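Local coordinates for protein Vng1086c (Halobacterium sp., PDB 2GF4), which is of unknown function but binds calcium and forms an all-helical assembly of four chains, at residues Asn15-Phe20 against Ala32-Leu37. Numbering follows the deposited sequence.
Sequences NIKDQF and AAYEEL
K17 reaches from helix 3-21 to Y34 and E35 on the short helix 32-37, bridging backbones whose nearest CA atoms, those of K17 and Y34, lie 10.3 Å apart. Its CB points toward the partner helix, and with CG anti to the backbone N (chi1 172°) the chain continues across the gap. CB, CG and CD make no contact within 4.5 Å of 32-37, so they serve as the span. Bends at chi3 (86°) and chi4 (60°) then turn the end of the chain. CE is the first atom to meet the other helix: it lies 4.0 Å from Y34 CE2, approaching the ring obliquely, and 3.8 Å from E35 OE2.

At the tip, NZ stands 3.5 Å from E35 OE2, a salt bridge whose hydrogen bond is weak. On its own helix, K17 NZ also has a long salt bridge of 3.7 Å to D18 OD1, and the ammonium thus links two carboxylates in a small network. The end of E35 comes nearer to K17 than its CB direction suggests. Its OE2 sits in the plane of the Y34 ring at its edge, 3.9 Å from Y34 CD2.

Around this link, K17 also touches F31, while Y34 packs on A54 and L58 of helix 48-71 and its OH is hydrogen-bonded to H10 NE2. The short helix is thereby held against both helix 3-21 and helix 48-71. E35 has its side chain about 4 Å from the bound calcium at nearest atoms; D38 and E40, which follow closely in the chain, bind that ion.

With only 87 Å² buried and long polar distances, the direct contact is slender; the ammonium probably offsets part of the negative charge of D18 and of E35, the latter being the one near the calcium.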
loop_
_atom_site.group_PDB
_atom_site.type_symbol
_atom_site.label_atom_id
_atom_site.label_comp_id
_atom_site.label_asym_id
_atom_site.label_seq_id
_atom_site.Cartn_x
_atom_site.Cartn_y
_atom_site.Cartn_z
ATOM N N ASN A 15 -13.846 10.673 10.250
ATOM C CA ASN A 15 -15.158 10.084 10.551
ATOM C C ASN A 15 -15.079 8.582 10.202
ATOM O O ASN A 15 -15.625 7.783 10.953
ATOM C CB ASN A 15 -16.254 10.746 9.738
ATOM C CG ASN A 15 -16.589 12.130 10.255
ATOM O OD1 ASN A 15 -17.319 12.875 9.631
ATOM N ND2 ASN A 15 -16.035 12.474 11.427
ATOM N N ILE A 16 -14.422 8.174 9.102
ATOM C CA ILE A 16 -14.319 6.744 8.763
ATOM C C ILE A 16 -13.580 6.019 9.912
ATOM O O ILE A 16 -14.061 4.993 10.411
ATOM C CB ILE A 16 -13.541 6.576 7.434
ATOM C CG1 ILE A 16 -14.346 7.148 6.262
ATOM C CG2 ILE A 16 -13.274 5.146 7.192
ATOM C CD1 ILE A 16 -15.453 6.348 5.875
ATOM N N LYS A 17 -12.420 6.540 10.322
ATOM C CA LYS A 17 -11.647 5.957 11.409
ATOM C C LYS A 17 -12.476 5.747 12.659
ATOM O O LYS A 17 -12.401 4.676 13.255
ATOM C CB LYS A 17 -10.511 6.876 11.772
ATOM C CG LYS A 17 -9.851 6.375 13.001
ATOM C CD LYS A 17 -8.448 6.760 13.020
ATOM C CE LYS A 17 -8.340 8.101 13.586
ATOM N NZ LYS A 17 -8.870 8.151 14.948
ATOM N N ASP A 18 -13.243 6.760 13.068
ATOM C CA ASP A 18 -14.040 6.607 14.274
ATOM C C ASP A 18 -15.101 5.556 14.072
ATOM O O ASP A 18 -15.340 4.764 14.983
ATOM C CB ASP A 18 -14.579 7.960 14.686
ATOM C CG ASP A 18 -13.465 8.852 15.230
ATOM O OD1 ASP A 18 -12.446 8.329 15.735
ATOM O OD2 ASP A 18 -13.575 10.080 15.181
ATOM N N GLN A 19 -15.717 5.536 12.887
ATOM C CA GLN A 19 -16.717 4.538 12.505
ATOM C C GLN A 19 -16.083 3.141 12.685
ATOM O O GLN A 19 -16.653 2.302 13.382
ATOM C CB GLN A 19 -17.061 4.740 11.035
ATOM C CG GLN A 19 -18.219 3.902 10.619
ATOM C CD GLN A 19 -18.565 4.023 9.157
ATOM O OE1 GLN A 19 -17.891 4.702 8.378
ATOM N NE2 GLN A 19 -19.624 3.344 8.784
ATOM N N PHE A 20 -14.920 2.897 12.053
ATOM C CA PHE A 20 -14.218 1.613 12.135
ATOM C C PHE A 20 -13.914 1.207 13.585
ATOM O O PHE A 20 -14.186 0.064 13.953
ATOM C CB PHE A 20 -12.907 1.702 11.337
ATOM C CG PHE A 20 -12.027 0.484 11.438
ATOM C CD1 PHE A 20 -12.136 -0.569 10.539
ATOM C CD2 PHE A 20 -11.055 0.409 12.423
ATOM C CE1 PHE A 20 -11.271 -1.653 10.627
ATOM C CE2 PHE A 20 -10.202 -0.675 12.500
ATOM C CZ PHE A 20 -10.311 -1.700 11.608
ATOM N N ALA A 32 -2.197 3.426 14.178
ATOM C CA ALA A 32 -1.114 3.986 14.952
ATOM C C ALA A 32 -0.126 4.822 14.188
ATOM O O ALA A 32 0.472 5.715 14.788
ATOM C CB ALA A 32 -0.443 2.938 15.673
ATOM N N ALA A 33 0.053 4.586 12.896
ATOM C CA ALA A 33 0.963 5.453 12.167
ATOM C C ALA A 33 0.339 6.838 11.963
ATOM O O ALA A 33 1.069 7.830 12.025
ATOM C CB ALA A 33 1.256 4.876 10.898
ATOM N N TYR A 34 -0.965 6.927 11.685
ATOM C CA TYR A 34 -1.582 8.238 11.530
ATOM C C TYR A 34 -1.412 9.012 12.843
ATOM O O TYR A 34 -1.084 10.187 12.783
ATOM C CB TYR A 34 -3.063 8.088 11.215
ATOM C CG TYR A 34 -3.858 9.347 11.383
ATOM C CD1 TYR A 34 -3.869 10.326 10.396
ATOM C CD2 TYR A 34 -4.642 9.533 12.512
ATOM C CE1 TYR A 34 -4.639 11.435 10.532
ATOM C CE2 TYR A 34 -5.405 10.643 12.656
ATOM C CZ TYR A 34 -5.397 11.576 11.659
ATOM O OH TYR A 34 -6.142 12.704 11.799
ATOM N N GLU A 35 -1.603 8.387 14.007
ATOM C CA GLU A 35 -1.463 9.133 15.260
ATOM C C GLU A 35 -0.033 9.618 15.495
ATOM O O GLU A 35 0.151 10.651 16.128
ATOM C CB GLU A 35 -1.950 8.273 16.419
ATOM C CG GLU A 35 -3.364 7.722 16.215
ATOM C CD GLU A 35 -4.437 8.745 16.478
ATOM O OE1 GLU A 35 -4.114 9.799 17.058
ATOM O OE2 GLU A 35 -5.623 8.523 16.137
ATOM N N GLU A 36 0.974 8.899 15.004
ATOM C CA GLU A 36 2.349 9.366 15.162
ATOM C C GLU A 36 2.541 10.664 14.404
ATOM O O GLU A 36 3.328 11.498 14.827
ATOM C CB GLU A 36 3.333 8.369 14.585
ATOM C CG GLU A 36 3.370 7.083 15.342
ATOM C CD GLU A 36 4.363 6.108 14.756
ATOM O OE1 GLU A 36 5.221 6.513 13.933
ATOM O OE2 GLU A 36 4.311 4.919 15.127
ATOM N N LEU A 37 1.871 10.842 13.276
ATOM C CA LEU A 37 2.052 12.069 12.524
ATOM C C LEU A 37 1.562 13.301 13.297
ATOM O O LEU A 37 2.129 14.379 13.154
ATOM C CB LEU A 37 1.289 11.943 11.204
ATOM C CG LEU A 37 1.195 13.209 10.347
ATOM C CD1 LEU A 37 2.556 13.558 9.922
ATOM C CD2 LEU A 37 0.339 13.008 9.148
#